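Local coordinates for protein sulfurtransferase (Azotobacter vinelandii, PDB 1E0C) that transfers sulfur as a rhodanese, probably carrying the sulfane atom from thiosulfate to cyanide or another acceptor by way of a persulfidated cysteine, at residues 23-28 with 83-88; 210-215 with 244-249; 33-38 with 125-130; 117-122 with 202-207. All blocks are in the same frame, centred on the assembly; numbering follows the deposited sequence.

In the fold
Interaction 1 is core: two neighbouring parallel strands of the first rhodanese-like domain joined by backbone bonds and apolar side chains. Interaction 2, in the second domain, is also largely buried, but its side chains meet almost entirely through hydrocarbon, and its centre lies about 23 Å from that of interaction 1. Interaction 3 is at the surface, where the loop after helix 116-122 meets helix 33-38 through one arginine-to-carbonyl bond. Interaction 4 joins the two domains, pairing small alanines with a water and a charged arginine. Helix 116-122 ties three of them together: Leu117 N bonds Asp88 O of interaction 1, and Trp120 NE1 bonds Pro126 O of interaction 3.

Interaction 1 of 4, residues 23-28 with 83-88; sequences PELILV and VYVVYD
Ile26 and Tyr84 lie side by side and point to the same side of the sheet, the isoleucine covering one face of the phenol ring. Ile26 CB stands 4.1 Å from the centroid of the Tyr84 ring in a CH-pi contact, CG2 rests on CE2, and CD1 reaches CZ and OH. Val28 comes to the same ring differently: its CG2 meets the Tyr84 edge at CD2 (3.8 Å), in the ring plane. On the other face of the sheet Leu25 and Leu27 turn their CD1 methyls to Val85; Leu25 CD1 and Val85 CG2, at 3.4 Å, are a closely pressed methyl pair. Each leucine has CG anti to the backbone N (chi1 173° and 177°), which carries CD1 across to the neighbouring strand. Leu27 CD1 also meets the edge of the Tyr87 ring, at CD1 (3.8 Å). Cutting Tyr84 back to an alanine is likely to leave Ile26 and Val28 facing a gap and His78 ND1 without its hydroxyl partner. Between these two layers of side chains, strands 25-29 and 83-87 are neighbours in the parallel sheet of the rhodanese fold. Five backbone bonds join them, from Val83 N to Glu24 O (2.8 Å) through to Tyr87 N to Val28 O (3.0 Å). The chemistry thus divides: backbone bonds pair facing N-H and C=O groups of the two strands, while both faces present mainly hydrocarbon to the covering helices 13-17 and 93-104.

Interaction 2 of 4, residues 210-215 with 244-249; sequences DIAGRL and KALGYP
This is a small apolar contact in the second rhodanese-like domain, where Leu246, at the C-terminal end of helix 235-245, packs against the first turn of helix 211-217. Leu246 CD1 meets Leu215 CD1 at 3.7 Å, while its other methyl, CD2, lies 4.0 Å from Ile211 CG2. Ala212 borders the same leucine more loosely. Ile211 has CG1 anti to the backbone N (chi1 -173°), leaving the CG2 branch to face Leu246. The loop can turn here because Gly247, with positive phi, closes helix 235-245 in a Schellman motif; its N bonds Lys244 O at 3.0 Å. The chain then brings Tyr248 back beside Leu215, whose CB and CD1 both lie 3.8 Å from Tyr248 OH. That hydroxyl has its polar partner in Ile220 O, so the leucine packs against an oxygen already bonded. Ile242 of helix 235-245 touches both Ile211 and Leu215, continuing the apolar patch. Arg214 takes no part in this packing; its NH1 is joined to Asp210 OD2 in a salt bridge of 2.9 Å.

Interaction 3 of 4, residues 33-38 with 125-130; sequences AARYAE and RPLSRE
With CG anti to its carbonyl carbon (chi1 -60°) and a bend at chi3 (64°), Arg129 lays its chain over the end of helix 33-38, where its NE meets Ala37 O. The bond is 2.9 Å long but bent, 137° at the hydrogen, and the oxygen is tilted from the guanidinium plane. The aliphatic part of the side chain passes over the last carbonyls as well: Arg129 CG lies 3.5 Å from Ala37 O, and CD 3.6 Å from Glu38 O. A positive charge at this C-terminal end would be expected to suit the helix dipole. Arg35 approaches the loop from another side. Its chain, bent at chi2 and chi3, brings NH2 to 3.9 Å from Leu127 CD1, the two side chains crossing at about a right angle. The same NH2 bonds Gly39 O, and one face of the guanidinium carries the Glu38 carboxylate, paired by charge alone with no N-H aimed at its oxygen. Tyr36 OH, bonded to Ala44 O, belongs to a neighbouring cluster in which its ring stacks on His40. In the loop, Ser128 OG accepts a bond from Glu130 N at 3.1 Å, which makes an ST turn just where Arg129 leaves for the helix. This is surface packing of the rhodanese fold, in which the long loop between helices 116-122 and 151-157 is laid against helix 33-38.

Interaction 4 of 4, residues 117-122 with 202-207; sequences LTAWLA and SRALRI
Ala119 of helix 116-122 meets Ala204 and Arg206 on a type I' turn running from Arg203 to Arg206, in the hairpin of strands 199-200 and 206-207, a part of the second rhodanese-like domain that touches the first. Arg206 runs from CB with CG anti to its carbonyl carbon (chi1 -72°), then extended through CG and CD to NE, whose partner is Glu12 in a salt bridge. At CZ the guanidinium turns one face to Ala119 CB, which stands 3.4 Å above its plane, offset toward the rim. NH1 lies 3.6 Å from Ala119 CB and donates in its own plane to Arg203 O and to a water. NH2 has Glu123 as its salt-bridge partner. Arg203 O is gripped twice, by Arg206 N and Arg206 NH1 from opposite faces of its carbonyl plane, which ties the guanidinium back onto the turn that carries it. A leucine in place of Arg206 would probably leave Glu12 and Glu123 without this cation and the water without its NH1 donor. Around the turn, Ala204 CB rests against the helix, 3.5 Å from Ala119 CA and 3.9 Å from Ala122 CB. Thr118 CB rests on Ala204 O at 3.4 Å, and Thr118 OG1 faces Leu205 CD1. The water completes the crossing: it accepts from Arg206 NH1 at 2.9 Å and donates to Ala119 O at the same distance.

Interaction 1 of 4, residues 23-28 with 83-88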
loop_
_atom_site.group_PDB
_atom_site.type_symbol
_atom_site.label_atom_id
_atom_site.label_comp_id
_atom_site.label_asym_id
_atom_site.label_seq_id
_atom_site.Cartn_x
_atom_site.Cartn_y
_atom_site.Cartn_z
ATOM N N PRO A 23 -15.316 -18.706 -0.168
ATOM C CA PRO A 23 -15.656 -18.479 1.224
ATOM C C PRO A 23 -14.525 -17.837 2.013
ATOM O O PRO A 23 -14.786 -17.106 2.967
ATOM C CB PRO A 23 -15.994 -19.861 1.775
ATOM C CG PRO A 23 -15.374 -20.819 0.815
ATOM C CD PRO A 23 -15.429 -20.142 -0.532
ATOM N N GLU A 24 -13.290 -18.099 1.628
ATOM C CA GLU A 24 -12.109 -17.560 2.283
ATOM C C GLU A 24 -11.812 -16.117 1.906
ATOM O O GLU A 24 -10.956 -15.466 2.514
ATOM C CB GLU A 24 -10.893 -18.439 1.968
ATOM C CG GLU A 24 -10.401 -18.381 0.538
ATOM C CD GLU A 24 -11.007 -19.394 -0.402
ATOM O OE1 GLU A 24 -12.159 -19.833 -0.204
ATOM O OE2 GLU A 24 -10.335 -19.770 -1.393
ATOM N N LEU A 25 -12.477 -15.600 0.885
ATOM C CA LEU A 25 -12.185 -14.270 0.373
ATOM C C LEU A 25 -12.627 -13.165 1.320
ATOM O O LEU A 25 -13.793 -13.059 1.708
ATOM C CB LEU A 25 -12.863 -14.064 -0.985
ATOM C CG LEU A 25 -12.778 -12.657 -1.583
ATOM C CD1 LEU A 25 -11.318 -12.278 -1.847
ATOM C CD2 LEU A 25 -13.583 -12.596 -2.875
ATOM N N ILE A 26 -11.676 -12.291 1.637
ATOM C CA ILE A 26 -11.981 -11.032 2.299
ATOM C C ILE A 26 -11.615 -9.916 1.304
ATOM O O ILE A 26 -10.436 -9.674 1.070
ATOM C CB ILE A 26 -11.243 -10.820 3.625
ATOM C CG1 ILE A 26 -11.584 -11.940 4.613
ATOM C CG2 ILE A 26 -11.642 -9.458 4.203
ATOM C CD1 ILE A 26 -11.042 -11.731 6.015
ATOM N N LEU A 27 -12.626 -9.383 0.653
ATOM C CA LEU A 27 -12.453 -8.370 -0.387
ATOM C C LEU A 27 -12.571 -6.984 0.240
ATOM O O LEU A 27 -13.587 -6.635 0.836
ATOM C CB LEU A 27 -13.512 -8.568 -1.462
ATOM C CG LEU A 27 -13.578 -7.573 -2.615
ATOM C CD1 LEU A 27 -12.247 -7.559 -3.380
ATOM C CD2 LEU A 27 -14.704 -7.972 -3.570
ATOM N N VAL A 28 -11.494 -6.219 0.128
ATOM C CA VAL A 28 -11.410 -4.922 0.800
ATOM C C VAL A 28 -11.372 -3.778 -0.200
ATOM O O VAL A 28 -10.519 -3.714 -1.079
ATOM C CB VAL A 28 -10.131 -4.865 1.672
ATOM C CG1 VAL A 28 -10.029 -3.536 2.395
ATOM C CG2 VAL A 28 -10.124 -6.042 2.631
ATOM N N VAL A 83 -8.154 -15.022 2.768
ATOM C CA VAL A 83 -7.346 -14.531 1.658
ATOM C C VAL A 83 -7.889 -13.150 1.283
ATOM O O VAL A 83 -9.062 -13.016 0.939
ATOM C CB VAL A 83 -7.365 -15.424 0.411
ATOM C CG1 VAL A 83 -6.461 -14.800 -0.660
ATOM C CG2 VAL A 83 -6.876 -16.833 0.721
ATOM N N TYR A 84 -7.060 -12.124 1.465
ATOM C CA TYR A 84 -7.497 -10.770 1.187
ATOM C C TYR A 84 -7.253 -10.434 -0.290
ATOM O O TYR A 84 -6.238 -10.833 -0.856
ATOM C CB TYR A 84 -6.733 -9.741 2.029
ATOM C CG TYR A 84 -7.114 -9.769 3.496
ATOM C CD1 TYR A 84 -6.614 -10.748 4.327
ATOM C CD2 TYR A 84 -7.971 -8.801 4.019
ATOM C CE1 TYR A 84 -6.940 -10.787 5.678
ATOM C CE2 TYR A 84 -8.299 -8.830 5.366
ATOM C CZ TYR A 84 -7.812 -9.830 6.169
ATOM O OH TYR A 84 -8.135 -9.856 7.510
ATOM N N VAL A 85 -8.236 -9.783 -0.873
ATOM C CA VAL A 85 -8.064 -9.130 -2.172
ATOM C C VAL A 85 -8.357 -7.651 -1.950
ATOM O O VAL A 85 -9.346 -7.317 -1.290
ATOM C CB VAL A 85 -8.958 -9.692 -3.276
ATOM C CG1 VAL A 85 -8.792 -8.872 -4.554
ATOM C CG2 VAL A 85 -8.585 -11.147 -3.537
ATOM N N VAL A 86 -7.412 -6.804 -2.335
ATOM C CA VAL A 86 -7.492 -5.397 -1.957
ATOM C C VAL A 86 -7.559 -4.496 -3.173
ATOM O O VAL A 86 -6.797 -4.677 -4.133
ATOM C CB VAL A 86 -6.235 -5.028 -1.125
ATOM C CG1 VAL A 86 -6.388 -3.654 -0.511
ATOM C CG2 VAL A 86 -5.962 -6.091 -0.068
ATOM N N TYR A 87 -8.392 -3.460 -3.113
ATOM C CA TYR A 87 -8.442 -2.497 -4.200
ATOM C C TYR A 87 -8.812 -1.099 -3.744
ATOM O O TYR A 87 -9.398 -0.892 -2.685
ATOM C CB TYR A 87 -9.415 -2.958 -5.287
ATOM C CG TYR A 87 -10.886 -2.856 -4.950
ATOM C CD1 TYR A 87 -11.553 -3.928 -4.374
ATOM C CD2 TYR A 87 -11.617 -1.724 -5.286
ATOM C CE1 TYR A 87 -12.910 -3.854 -4.091
ATOM C CE2 TYR A 87 -12.979 -1.645 -5.028
ATOM C CZ TYR A 87 -13.606 -2.717 -4.427
ATOM O OH TYR A 87 -14.964 -2.660 -4.187
ATOM N N ASP A 88 -8.526 -0.138 -4.616
ATOM C CA ASP A 88 -8.983 1.231 -4.419
ATOM C C ASP A 88 -9.409 1.773 -5.774
ATOM O O ASP A 88 -9.552 0.961 -6.706
ATOM C CB ASP A 88 -7.937 2.076 -3.718
ATOM C CG ASP A 88 -6.639 2.204 -4.497
ATOM O OD1 ASP A 88 -6.706 2.373 -5.730
ATOM O OD2 ASP A 88 -5.581 2.174 -3.846
#

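Interaction 2 of 4, residues 210-215 with 244-249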
loop_
_atom_site.group_PDB
_atom_site.type_symbol
_atom_site.label_atom_id
_atom_site.label_comp_id
_atom_site.label_asym_id
_atom_site.label_seq_id
_atom_site.Cartn_x
_atom_site.Cartn_y
_atom_site.Cartn_z
ATOM N N ASP A 210 6.145 -2.523 -17.829
ATOM C CA ASP A 210 7.590 -2.334 -17.939
ATOM C C ASP A 210 8.185 -1.837 -16.631
ATOM O O ASP A 210 9.311 -1.343 -16.599
ATOM C CB ASP A 210 7.901 -1.311 -19.044
ATOM C CG ASP A 210 7.364 0.077 -18.774
ATOM O OD1 ASP A 210 6.226 0.231 -18.255
ATOM O OD2 ASP A 210 8.074 1.067 -19.090
ATOM N N ILE A 211 7.447 -1.999 -15.534
ATOM C CA ILE A 211 7.878 -1.446 -14.252
ATOM C C ILE A 211 9.250 -1.917 -13.812
ATOM O O ILE A 211 10.032 -1.116 -13.286
ATOM C CB ILE A 211 6.822 -1.752 -13.172
ATOM C CG1 ILE A 211 7.148 -1.034 -11.857
ATOM C CG2 ILE A 211 6.683 -3.249 -12.947
ATOM C CD1 ILE A 211 7.031 0.480 -11.976
ATOM N N ALA A 212 9.579 -3.198 -13.971
ATOM C CA ALA A 212 10.870 -3.694 -13.501
ATOM C C ALA A 212 12.038 -2.929 -14.109
ATOM O O ALA A 212 12.938 -2.489 -13.384
ATOM C CB ALA A 212 11.008 -5.184 -13.726
ATOM N N GLY A 213 12.048 -2.794 -15.428
ATOM C CA GLY A 213 13.098 -2.048 -16.119
ATOM C C GLY A 213 13.217 -0.619 -15.615
ATOM O O GLY A 213 14.313 -0.056 -15.504
ATOM N N ARG A 214 12.075 0.019 -15.349
ATOM C CA ARG A 214 12.087 1.407 -14.891
ATOM C C ARG A 214 12.670 1.521 -13.490
ATOM O O ARG A 214 13.399 2.458 -13.155
ATOM C CB ARG A 214 10.669 1.982 -14.966
ATOM C CG ARG A 214 9.988 1.850 -16.315
ATOM C CD ARG A 214 10.610 2.730 -17.389
ATOM N NE ARG A 214 11.880 2.184 -17.878
ATOM C CZ ARG A 214 11.986 1.175 -18.725
ATOM N NH1 ARG A 214 10.894 0.599 -19.224
ATOM N NH2 ARG A 214 13.187 0.754 -19.108
ATOM N N LEU A 215 12.358 0.545 -12.632
ATOM C CA LEU A 215 12.917 0.553 -11.286
ATOM C C LEU A 215 14.427 0.285 -11.353
ATOM O O LEU A 215 15.192 0.940 -10.660
ATOM C CB LEU A 215 12.244 -0.490 -10.399
ATOM C CG LEU A 215 10.747 -0.270 -10.147
ATOM C CD1 LEU A 215 10.233 -1.348 -9.195
ATOM C CD2 LEU A 215 10.467 1.121 -9.611
ATOM N N LYS A 244 6.979 -5.704 -3.588
ATOM C CA LYS A 244 6.581 -7.027 -3.117
ATOM C C LYS A 244 6.101 -7.888 -4.303
ATOM O O LYS A 244 6.409 -9.066 -4.355
ATOM C CB LYS A 244 5.416 -6.950 -2.132
ATOM C CG LYS A 244 5.524 -5.877 -1.071
ATOM C CD LYS A 244 5.731 -6.445 0.313
ATOM C CE LYS A 244 7.142 -6.943 0.538
ATOM N NZ LYS A 244 7.178 -8.058 1.529
ATOM N N ALA A 245 5.281 -7.280 -5.151
ATOM C CA ALA A 245 4.681 -7.987 -6.281
ATOM C C ALA A 245 5.747 -8.480 -7.257
ATOM O O ALA A 245 5.631 -9.585 -7.783
ATOM C CB ALA A 245 3.708 -7.063 -7.005
ATOM N N LEU A 246 6.839 -7.731 -7.397
ATOM C CA LEU A 246 7.922 -8.137 -8.285
ATOM C C LEU A 246 8.826 -9.183 -7.653
ATOM O O LEU A 246 9.759 -9.662 -8.306
ATOM C CB LEU A 246 8.758 -6.932 -8.725
ATOM C CG LEU A 246 8.043 -5.920 -9.631
ATOM C CD1 LEU A 246 8.926 -4.702 -9.861
ATOM C CD2 LEU A 246 7.694 -6.573 -10.968
ATOM N N GLY A 247 8.604 -9.511 -6.388
ATOM C CA GLY A 247 9.359 -10.531 -5.692
ATOM C C GLY A 247 10.598 -10.007 -4.987
ATOM O O GLY A 247 11.505 -10.786 -4.671
ATOM N N TYR A 248 10.674 -8.701 -4.749
ATOM C CA TYR A 248 11.846 -8.169 -4.021
ATOM C C TYR A 248 11.795 -8.718 -2.595
ATOM O O TYR A 248 10.766 -8.588 -1.927
ATOM C CB TYR A 248 11.806 -6.654 -4.011
ATOM C CG TYR A 248 12.177 -5.912 -5.272
ATOM C CD1 TYR A 248 11.632 -6.237 -6.503
ATOM C CD2 TYR A 248 13.052 -4.832 -5.217
ATOM C CE1 TYR A 248 11.953 -5.521 -7.644
ATOM C CE2 TYR A 248 13.370 -4.101 -6.348
ATOM C CZ TYR A 248 12.828 -4.465 -7.567
ATOM O OH TYR A 248 13.155 -3.751 -8.706
ATOM N N PRO A 249 12.863 -9.339 -2.121
ATOM C CA PRO A 249 12.853 -10.021 -0.841
ATOM C C PRO A 249 12.926 -9.103 0.363
ATOM O O PRO A 249 12.569 -9.545 1.474
ATOM C CB PRO A 249 14.094 -10.924 -0.891
ATOM C CG PRO A 249 15.008 -10.200 -1.829
ATOM C CD PRO A 249 14.100 -9.636 -2.895
#

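Interaction 3 of 4, residues 33-38 with 125-130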
loop_
_atom_site.group_PDB
_atom_site.type_symbol
_atom_site.label_atom_id
_atom_site.label_comp_id
_atom_site.label_asym_id
_atom_site.label_seq_id
_atom_site.Cartn_x
_atom_site.Cartn_y
_atom_site.Cartn_z
ATOM N N ALA A 33 -16.448 6.581 0.897
ATOM C CA ALA A 33 -17.826 6.273 1.298
ATOM C C ALA A 33 -18.772 6.446 0.115
ATOM O O ALA A 33 -19.619 5.586 -0.129
ATOM C CB ALA A 33 -18.247 7.154 2.466
ATOM N N ALA A 34 -18.593 7.510 -0.658
ATOM C CA ALA A 34 -19.435 7.813 -1.797
ATOM C C ALA A 34 -19.287 6.789 -2.917
ATOM O O ALA A 34 -20.277 6.366 -3.504
ATOM C CB ALA A 34 -19.122 9.203 -2.347
ATOM N N ARG A 35 -18.043 6.435 -3.241
ATOM C CA ARG A 35 -17.794 5.481 -4.320
ATOM C C ARG A 35 -18.308 4.098 -3.925
ATOM O O ARG A 35 -18.823 3.355 -4.755
ATOM C CB ARG A 35 -16.286 5.398 -4.606
ATOM C CG ARG A 35 -15.915 4.432 -5.723
ATOM C CD ARG A 35 -16.617 4.822 -7.024
ATOM N NE ARG A 35 -17.729 3.910 -7.298
ATOM C CZ ARG A 35 -18.330 3.788 -8.476
ATOM N NH1 ARG A 35 -17.931 4.530 -9.499
ATOM N NH2 ARG A 35 -19.320 2.917 -8.635
ATOM N N TYR A 36 -18.079 3.731 -2.667
ATOM C CA TYR A 36 -18.527 2.429 -2.170
ATOM C C TYR A 36 -20.053 2.317 -2.223
ATOM O O TYR A 36 -20.579 1.279 -2.622
ATOM C CB TYR A 36 -18.058 2.211 -0.734
ATOM C CG TYR A 36 -18.421 0.860 -0.164
ATOM C CD1 TYR A 36 -17.723 -0.279 -0.540
ATOM C CD2 TYR A 36 -19.460 0.733 0.756
ATOM C CE1 TYR A 36 -18.022 -1.513 -0.001
ATOM C CE2 TYR A 36 -19.772 -0.510 1.287
ATOM C CZ TYR A 36 -19.065 -1.622 0.906
ATOM O OH TYR A 36 -19.349 -2.863 1.434
ATOM N N ALA A 37 -20.740 3.395 -1.876
ATOM C CA ALA A 37 -22.202 3.407 -1.908
ATOM C C ALA A 37 -22.725 3.436 -3.336
ATOM O O ALA A 37 -23.711 2.773 -3.667
ATOM C CB ALA A 37 -22.738 4.603 -1.129
ATOM N N GLU A 38 -22.033 4.174 -4.208
ATOM C CA GLU A 38 -22.439 4.242 -5.608
ATOM C C GLU A 38 -22.430 2.855 -6.242
ATOM O O GLU A 38 -23.296 2.525 -7.055
ATOM C CB GLU A 38 -21.514 5.182 -6.388
ATOM C CG GLU A 38 -21.720 5.085 -7.894
ATOM C CD GLU A 38 -20.884 6.088 -8.662
ATOM O OE1 GLU A 38 -20.073 6.791 -8.026
ATOM O OE2 GLU A 38 -21.041 6.166 -9.899
ATOM N N ARG A 125 -17.587 -4.582 -15.186
ATOM C CA ARG A 125 -17.883 -5.753 -14.358
ATOM C C ARG A 125 -18.948 -5.432 -13.327
ATOM O O ARG A 125 -19.336 -4.269 -13.171
ATOM C CB ARG A 125 -16.596 -6.335 -13.787
ATOM C CG ARG A 125 -15.700 -6.877 -14.918
ATOM C CD ARG A 125 -14.327 -7.269 -14.411
ATOM N NE ARG A 125 -13.482 -7.788 -15.483
ATOM C CZ ARG A 125 -13.488 -9.034 -15.933
ATOM N NH1 ARG A 125 -14.288 -9.945 -15.399
ATOM N NH2 ARG A 125 -12.676 -9.382 -16.937
ATOM N N PRO A 126 -19.559 -6.458 -12.758
ATOM C CA PRO A 126 -20.722 -6.267 -11.902
ATOM C C PRO A 126 -20.417 -5.389 -10.698
ATOM O O PRO A 126 -19.318 -5.441 -10.147
ATOM C CB PRO A 126 -21.114 -7.671 -11.473
ATOM C CG PRO A 126 -20.437 -8.600 -12.409
ATOM C CD PRO A 126 -19.204 -7.885 -12.901
ATOM N N LEU A 127 -21.403 -4.592 -10.303
ATOM C CA LEU A 127 -21.292 -3.772 -9.099
ATOM C C LEU A 127 -22.399 -4.151 -8.113
ATOM O O LEU A 127 -23.454 -4.655 -8.500
ATOM C CB LEU A 127 -21.383 -2.289 -9.433
ATOM C CG LEU A 127 -20.205 -1.703 -10.225
ATOM C CD1 LEU A 127 -20.457 -0.238 -10.543
ATOM C CD2 LEU A 127 -18.910 -1.867 -9.436
ATOM N N SER A 128 -22.149 -3.862 -6.847
ATOM C CA SER A 128 -23.144 -4.093 -5.801
ATOM C C SER A 128 -23.266 -2.861 -4.913
ATOM O O SER A 128 -22.289 -2.149 -4.686
ATOM C CB SER A 128 -22.772 -5.317 -4.977
ATOM O OG SER A 128 -23.661 -5.516 -3.884
ATOM N N ARG A 129 -24.488 -2.594 -4.441
ATOM C CA ARG A 129 -24.672 -1.503 -3.483
ATOM C C ARG A 129 -25.042 -2.083 -2.116
ATOM O O ARG A 129 -25.345 -1.364 -1.168
ATOM C CB ARG A 129 -25.729 -0.527 -3.991
ATOM C CG ARG A 129 -25.357 0.108 -5.324
ATOM C CD ARG A 129 -26.354 1.186 -5.724
ATOM N NE ARG A 129 -26.333 2.286 -4.768
ATOM C CZ ARG A 129 -27.104 3.361 -4.816
ATOM N NH1 ARG A 129 -27.976 3.519 -5.802
ATOM N NH2 ARG A 129 -26.986 4.292 -3.875
ATOM N N GLU A 130 -24.931 -3.394 -2.008
ATOM C CA GLU A 130 -25.264 -4.129 -0.795
ATOM C C GLU A 130 -24.106 -4.139 0.191
ATOM O O GLU A 130 -22.939 -4.218 -0.190
ATOM C CB GLU A 130 -25.634 -5.562 -1.174
ATOM C CG GLU A 130 -26.094 -6.474 -0.067
ATOM C CD GLU A 130 -26.966 -7.610 -0.589
ATOM O OE1 GLU A 130 -27.206 -7.663 -1.815
ATOM O OE2 GLU A 130 -27.430 -8.428 0.226
#

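Interaction 4 of 4, residues 117-122 with 202-207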
loop_
_atom_site.group_PDB
_atom_site.type_symbol
_atom_site.label_atom_id
_atom_site.label_comp_id
_atom_site.label_asym_id
_atom_site.label_seq_id
_atom_site.Cartn_x
_atom_site.Cartn_y
_atom_site.Cartn_z
ATOM N N LEU A 117 -10.673 -0.613 -8.827
ATOM C CA LEU A 117 -12.009 -0.343 -9.371
ATOM C C LEU A 117 -11.943 0.280 -10.751
ATOM O O LEU A 117 -12.877 0.158 -11.550
ATOM C CB LEU A 117 -12.776 0.570 -8.405
ATOM C CG LEU A 117 -14.261 0.776 -8.744
ATOM C CD1 LEU A 117 -15.054 -0.481 -8.419
ATOM C CD2 LEU A 117 -14.810 1.960 -7.954
ATOM N N THR A 118 -10.906 1.077 -11.021
ATOM C CA THR A 118 -10.764 1.684 -12.347
ATOM C C THR A 118 -10.783 0.595 -13.420
ATOM O O THR A 118 -11.563 0.687 -14.366
ATOM C CB THR A 118 -9.435 2.461 -12.441
ATOM O OG1 THR A 118 -9.300 3.239 -11.240
ATOM C CG2 THR A 118 -9.447 3.405 -13.637
ATOM N N ALA A 119 -9.988 -0.446 -13.232
ATOM C CA ALA A 119 -9.923 -1.539 -14.203
ATOM C C ALA A 119 -11.212 -2.353 -14.201
ATOM O O ALA A 119 -11.715 -2.753 -15.253
ATOM C CB ALA A 119 -8.719 -2.424 -13.899
ATOM N N TRP A 120 -11.775 -2.575 -13.019
ATOM C CA TRP A 120 -13.055 -3.268 -12.890
ATOM C C TRP A 120 -14.137 -2.542 -13.688
ATOM O O TRP A 120 -14.837 -3.163 -14.493
ATOM C CB TRP A 120 -13.474 -3.329 -11.412
ATOM C CG TRP A 120 -14.647 -4.228 -11.142
ATOM C CD1 TRP A 120 -15.960 -3.858 -11.072
ATOM C CD2 TRP A 120 -14.605 -5.630 -10.857
ATOM N NE1 TRP A 120 -16.739 -4.961 -10.788
ATOM C CE2 TRP A 120 -15.932 -6.050 -10.622
ATOM C CE3 TRP A 120 -13.578 -6.578 -10.775
ATOM C CZ2 TRP A 120 -16.247 -7.377 -10.345
ATOM C CZ3 TRP A 120 -13.888 -7.887 -10.477
ATOM C CH2 TRP A 120 -15.226 -8.281 -10.271
ATOM N N LEU A 121 -14.258 -1.232 -13.484
ATOM C CA LEU A 121 -15.272 -0.455 -14.192
ATOM C C LEU A 121 -14.980 -0.380 -15.688
ATOM O O LEU A 121 -15.904 -0.399 -16.513
ATOM C CB LEU A 121 -15.392 0.952 -13.633
ATOM C CG LEU A 121 -15.880 1.119 -12.190
ATOM C CD1 LEU A 121 -15.581 2.531 -11.702
ATOM C CD2 LEU A 121 -17.373 0.830 -12.097
ATOM N N ALA A 122 -13.698 -0.287 -16.044
ATOM C CA ALA A 122 -13.347 -0.179 -17.462
ATOM C C ALA A 122 -13.844 -1.404 -18.226
ATOM O O ALA A 122 -14.117 -1.312 -19.423
ATOM C CB ALA A 122 -11.855 0.006 -17.659
ATOM N N SER A 202 -3.465 4.270 -19.672
ATOM C CA SER A 202 -4.071 3.693 -20.869
ATOM C C SER A 202 -4.614 2.298 -20.600
ATOM O O SER A 202 -5.263 1.690 -21.455
ATOM C CB SER A 202 -3.038 3.651 -22.007
ATOM O OG SER A 202 -2.171 2.542 -21.845
ATOM N N ARG A 203 -4.276 1.721 -19.450
ATOM C CA ARG A 203 -4.743 0.412 -19.042
ATOM C C ARG A 203 -5.446 0.480 -17.684
ATOM O O ARG A 203 -5.265 -0.387 -16.832
ATOM C CB ARG A 203 -3.603 -0.614 -19.007
ATOM C CG ARG A 203 -2.962 -0.808 -20.380
ATOM C CD ARG A 203 -1.612 -1.488 -20.281
ATOM N NE ARG A 203 -1.658 -2.761 -19.612
ATOM C CZ ARG A 203 -1.246 -3.098 -18.405
ATOM N NH1 ARG A 203 -0.655 -2.235 -17.583
ATOM N NH2 ARG A 203 -1.431 -4.367 -18.043
ATOM N N ALA A 204 -6.245 1.528 -17.512
ATOM C CA ALA A 204 -7.104 1.683 -16.345
ATOM C C ALA A 204 -6.343 1.669 -15.032
ATOM O O ALA A 204 -6.787 1.084 -14.041
ATOM C CB ALA A 204 -8.204 0.622 -16.347
ATOM N N LEU A 205 -5.167 2.291 -15.003
ATOM C CA LEU A 205 -4.354 2.445 -13.820
ATOM C C LEU A 205 -3.771 1.162 -13.273
ATOM O O LEU A 205 -3.290 1.125 -12.143
ATOM C CB LEU A 205 -5.061 3.259 -12.732
ATOM C CG LEU A 205 -5.472 4.683 -13.142
ATOM C CD1 LEU A 205 -6.227 5.373 -12.021
ATOM C CD2 LEU A 205 -4.236 5.497 -13.535
ATOM N N ARG A 206 -3.662 0.128 -14.110
ATOM C CA ARG A 206 -2.890 -1.053 -13.731
ATOM C C ARG A 206 -1.420 -0.620 -13.574
ATOM O O ARG A 206 -1.039 0.445 -14.060
ATOM C CB ARG A 206 -2.961 -2.140 -14.798
ATOM C CG ARG A 206 -4.323 -2.844 -14.895
ATOM C CD ARG A 206 -4.248 -3.879 -16.018
ATOM N NE ARG A 206 -5.476 -4.648 -16.151
ATOM C CZ ARG A 206 -6.642 -4.198 -16.577
ATOM N NH1 ARG A 206 -6.846 -2.942 -16.938
ATOM N NH2 ARG A 206 -7.664 -5.065 -16.639
ATOM N N ILE A 207 -0.662 -1.467 -12.911
ATOM C CA ILE A 207 0.788 -1.239 -12.782
ATOM C C ILE A 207 1.397 -1.381 -14.178
ATOM O O ILE A 207 0.993 -2.297 -14.899
ATOM C CB ILE A 207 1.397 -2.275 -11.831
ATOM C CG1 ILE A 207 0.880 -2.040 -10.401
ATOM C CG2 ILE A 207 2.918 -2.225 -11.846
ATOM C CD1 ILE A 207 0.926 -3.284 -9.539
HETATM O O HOH W 1 -9.683 -2.601 -17.377
#